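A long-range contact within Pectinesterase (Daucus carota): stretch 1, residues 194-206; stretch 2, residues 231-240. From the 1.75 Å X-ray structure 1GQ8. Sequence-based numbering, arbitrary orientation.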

# COMPACT_ATOMS: atom_id res chain seq x y z
N ASN A 194 -1.03 11.45 -19.97
CA ASN A 194 -2.10 12.33 -19.52
C ASN A 194 -2.89 11.76 -18.33
O ASN A 194 -3.84 12.38 -17.86
N GLN A 195 -2.50 10.57 -17.86
CA GLN A 195 -3.15 9.96 -16.70
C GLN A 195 -2.55 10.62 -15.46
O GLN A 195 -1.34 10.81 -15.38
N ASN A 196 -3.40 10.97 -14.49
CA ASN A 196 -2.93 11.65 -13.27
C ASN A 196 -2.62 10.69 -12.12
O ASN A 196 -3.06 10.91 -11.00
N THR A 197 -1.83 9.66 -12.40
CA THR A 197 -1.50 8.64 -11.40
C THR A 197 -0.02 8.54 -10.99
O THR A 197 0.85 9.17 -11.60
N GLY A 198 0.24 7.74 -9.95
CA GLY A 198 1.60 7.54 -9.46
C GLY A 198 1.69 7.16 -7.98
O GLY A 198 0.71 7.29 -7.25
N ILE A 199 2.87 6.69 -7.54
CA ILE A 199 3.10 6.29 -6.15
C ILE A 199 4.07 7.28 -5.46
O ILE A 199 5.18 7.52 -5.96
N VAL A 200 3.66 7.84 -4.32
CA VAL A 200 4.48 8.79 -3.56
C VAL A 200 4.72 8.33 -2.12
O VAL A 200 3.76 8.03 -1.40
N ILE A 201 5.99 8.26 -1.71
CA ILE A 201 6.37 7.89 -0.34
C ILE A 201 6.99 9.15 0.30
O ILE A 201 8.05 9.60 -0.13
N GLN A 202 6.31 9.70 1.31
CA GLN A 202 6.73 10.93 2.01
C GLN A 202 6.92 10.80 3.52
O GLN A 202 6.09 10.19 4.22
N LYS A 203 8.00 11.38 4.03
CA LYS A 203 8.32 11.37 5.46
C LYS A 203 8.14 9.99 6.11
O LYS A 203 7.58 9.88 7.20
N SER A 204 8.64 8.96 5.43
CA SER A 204 8.53 7.58 5.90
C SER A 204 9.88 6.95 6.25
O SER A 204 10.92 7.61 6.19
N ARG A 205 9.85 5.67 6.63
CA ARG A 205 11.05 4.92 7.00
C ARG A 205 11.15 3.60 6.21
O ARG A 205 10.34 2.70 6.40
N ILE A 206 12.15 3.51 5.33
CA ILE A 206 12.36 2.30 4.50
C ILE A 206 13.53 1.47 5.06
O ILE A 206 14.64 1.99 5.23
N SER A 231 5.69 4.82 -16.14
CA SER A 231 5.81 4.61 -14.69
C SER A 231 6.24 5.90 -13.96
O SER A 231 7.16 6.58 -14.42
N ARG A 232 5.58 6.23 -12.85
CA ARG A 232 5.91 7.44 -12.07
C ARG A 232 5.90 7.19 -10.56
O ARG A 232 4.85 6.94 -9.96
N THR A 233 7.08 7.29 -9.94
CA THR A 233 7.25 7.05 -8.50
C THR A 233 8.19 8.08 -7.86
O THR A 233 9.23 8.42 -8.44
N VAL A 234 7.84 8.56 -6.67
CA VAL A 234 8.65 9.55 -5.95
C VAL A 234 8.88 9.19 -4.47
O VAL A 234 7.95 8.77 -3.78
N VAL A 235 10.12 9.37 -4.00
CA VAL A 235 10.48 9.10 -2.59
C VAL A 235 11.08 10.41 -2.05
O VAL A 235 12.11 10.87 -2.55
N MET A 236 10.45 11.00 -1.04
CA MET A 236 10.93 12.28 -0.50
C MET A 236 10.83 12.44 1.03
O MET A 236 9.96 11.85 1.67
N GLN A 237 11.74 13.24 1.58
CA GLN A 237 11.77 13.53 3.02
C GLN A 237 11.76 12.27 3.91
O GLN A 237 11.29 12.32 5.05
N SER A 238 12.32 11.18 3.40
CA SER A 238 12.33 9.90 4.12
C SER A 238 13.72 9.39 4.54
O SER A 238 14.74 9.85 4.04
N SER A 239 13.74 8.43 5.48
CA SER A 239 15.00 7.83 5.91
C SER A 239 15.09 6.46 5.22
O SER A 239 14.10 5.73 5.15
N ILE A 240 16.28 6.14 4.70
CA ILE A 240 16.49 4.89 3.97
C ILE A 240 17.76 4.16 4.45
O ILE A 240 18.85 4.73 4.38

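The two stretches run as parallel neighbours in a sheet, in register from Ile199 beside Thr233 to Gln202 beside Met236, and again, after a turn in each chain, at Arg205 beside Ser239 and Ile206 beside Ile240, so cross-strand partners place their side chains on the same face of the sheet, and the rules can be read one rung at a time. Before the strand begins, Asn194, Gln195 and Asn196 give the contact little; the entry is fixed by Arg232, whose t, t, p side chain, bent at chi3, leaves sideways but brings its guanidinium edge to a backbone carbonyl. Both NE and NH2 of Arg232 donate to Thr197 O, each at 3.0 Å. Thr197 itself (chi1 p) points away.

Gly198 follows with phi/psi of 154/166, a conformation that calls for glycine: a CB would jam against the preceding carbonyl and lie 3.1 Å from Arg232 O. Ile199 (m, t) then shares a face with Thr233 (m), its CB 4.3 Å from Thr233 CG2. On the other face, Val200 and Val234 are both t, and Val200 CG1 reaches 4.1 Å from CE of Met236, whose p, t, t side chain brings its end nearer to stretch 1. Ile201 (m, t) returns to the Ile199 face, with CD1 4.5 Å from Val235 CG2; Val235 is t. Beta-branched residues thus fill the central rungs, m for the isoleucines and t for the valines.

Gln202 (t, t), beside Met236, adds a polar link to the packing: its CD lies 3.8 Å from Met236 CE, and its NE2 donates to Gln237 OE1 at 3.0 Å and 171°, nearly straight. Gln237 (m, t) points toward stretch 1 from its turn. Lys203 adopts 45/45 backbone angles, much like the 52/29 of Gln237, so both chains turn here. Its CA-to-CB bond points away, yet along its m, t, t, t chain CE passes 3.6 Å from Gln237 OE1.

The two turns are tied by serines, both m. Ser204 OG donates to Gln202 O at 3.1 Å, and Ser238 OG donates to Met236 O at 3.0 Å, each hydroxyl folding back on its own chain. Ser238 OG also accepts from Ser204 N at 3.1 Å, linking the turns.

Arg205 (m, t, m) lays its CG 3.5 Å from OG of Ser239 (p), while its guanidinium is engaged elsewhere in the structure. Ile206 (m, t) closes the walk on the Ile201 face: its CD1 lies 4.3 Å from Val235 CG1, and its CB 4.4 Å from CG2 of Ile240 (m, t). A single water bridges this end, donating to Ile206 O at 3.1 Å and hydrogen-bonding Ser239 OG at 3.0 Å.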

# COMPACT_ATOMS: atom_id res chain seq x y z
CB ASN A 194 -3.04 12.66 -20.69
CG ASN A 194 -2.45 13.68 -21.65
OD1 ASN A 194 -2.16 14.82 -21.27
ND2 ASN A 194 -2.26 13.28 -22.91
CB GLN A 195 -2.89 8.44 -16.64
CG GLN A 195 -3.44 7.64 -17.83
CD GLN A 195 -3.27 6.13 -17.66
OE1 GLN A 195 -2.24 5.65 -17.18
NE2 GLN A 195 -4.28 5.37 -18.08
CB ASN A 196 -4.00 12.65 -12.81
CG ASN A 196 -5.35 11.99 -12.58
OD1 ASN A 196 -5.46 11.01 -11.84
ND2 ASN A 196 -6.39 12.53 -13.21
CB THR A 197 -1.97 7.27 -11.92
OG1 THR A 197 -1.35 7.01 -13.19
CG2 THR A 197 -3.49 7.26 -12.10
CB ILE A 199 3.72 4.86 -6.05
CG1 ILE A 199 2.67 3.81 -6.46
CG2 ILE A 199 4.21 4.57 -4.63
CD1 ILE A 199 3.25 2.41 -6.65
CB VAL A 200 3.80 10.19 -3.51
CG1 VAL A 200 4.68 11.17 -2.73
CG2 VAL A 200 3.54 10.71 -4.91
CB ILE A 201 7.41 6.72 -0.35
CG1 ILE A 201 6.76 5.45 -0.91
CG2 ILE A 201 7.93 6.46 1.07
CD1 ILE A 201 7.73 4.29 -1.16
CB GLN A 202 5.71 12.05 1.73
CG GLN A 202 5.93 13.33 2.55
CD GLN A 202 4.81 14.36 2.40
OE1 GLN A 202 3.64 14.01 2.23
NE2 GLN A 202 5.16 15.64 2.47
CB LYS A 203 7.47 12.41 6.19
CG LYS A 203 7.74 13.86 5.76
CD LYS A 203 6.93 14.87 6.56
CE LYS A 203 7.35 16.30 6.24
NZ LYS A 203 6.61 17.31 7.03
CB SER A 204 7.82 6.72 4.84
OG SER A 204 6.47 7.12 4.65
CB ARG A 205 11.01 4.64 8.52
CG ARG A 205 10.98 5.91 9.37
CD ARG A 205 10.50 5.66 10.80
NE ARG A 205 9.06 5.37 10.86
CZ ARG A 205 8.10 6.25 10.62
NH1 ARG A 205 8.40 7.50 10.29
NH2 ARG A 205 6.83 5.88 10.69
CB ILE A 206 12.66 2.70 3.02
CG1 ILE A 206 11.44 3.43 2.43
CG2 ILE A 206 12.99 1.45 2.19
CD1 ILE A 206 11.67 4.02 1.05
CB SER A 231 6.83 3.49 -14.44
OG SER A 231 6.76 2.96 -13.13
CB ARG A 232 4.93 8.57 -12.43
CG ARG A 232 5.19 9.88 -11.67
CD ARG A 232 4.53 11.11 -12.32
NE ARG A 232 3.07 11.05 -12.34
CZ ARG A 232 2.29 12.02 -12.80
NH1 ARG A 232 2.82 13.14 -13.28
NH2 ARG A 232 0.97 11.87 -12.79
CB THR A 233 7.82 5.64 -8.26
OG1 THR A 233 6.96 4.67 -8.89
CG2 THR A 233 7.93 5.33 -6.77
CB VAL A 234 8.00 10.97 -6.00
CG1 VAL A 234 8.72 11.93 -5.06
CG2 VAL A 234 8.03 11.52 -7.42
CB VAL A 235 11.53 7.97 -2.47
CG1 VAL A 235 11.91 7.76 -1.01
CG2 VAL A 235 10.98 6.67 -3.06
CB MET A 236 10.18 13.44 -1.18
CG MET A 236 8.66 13.43 -0.99
SD MET A 236 7.77 14.72 -1.95
CE MET A 236 6.18 14.70 -1.18
CB GLN A 237 10.57 14.42 3.37
CG GLN A 237 10.50 15.72 2.55
CD GLN A 237 9.28 16.57 2.89
OE1 GLN A 237 8.13 16.14 2.69
NE2 GLN A 237 9.51 17.77 3.41
CB SER A 238 11.68 8.82 3.25
OG SER A 238 10.34 9.14 2.90
CB SER A 239 15.05 7.66 7.44
OG SER A 239 14.02 6.81 7.91
CB ILE A 240 16.66 5.19 2.45
CG1 ILE A 240 15.53 6.12 1.98
CG2 ILE A 240 16.68 3.89 1.65
CD1 ILE A 240 15.64 6.55 0.53
O HOH W 1 14.93 3.93 7.67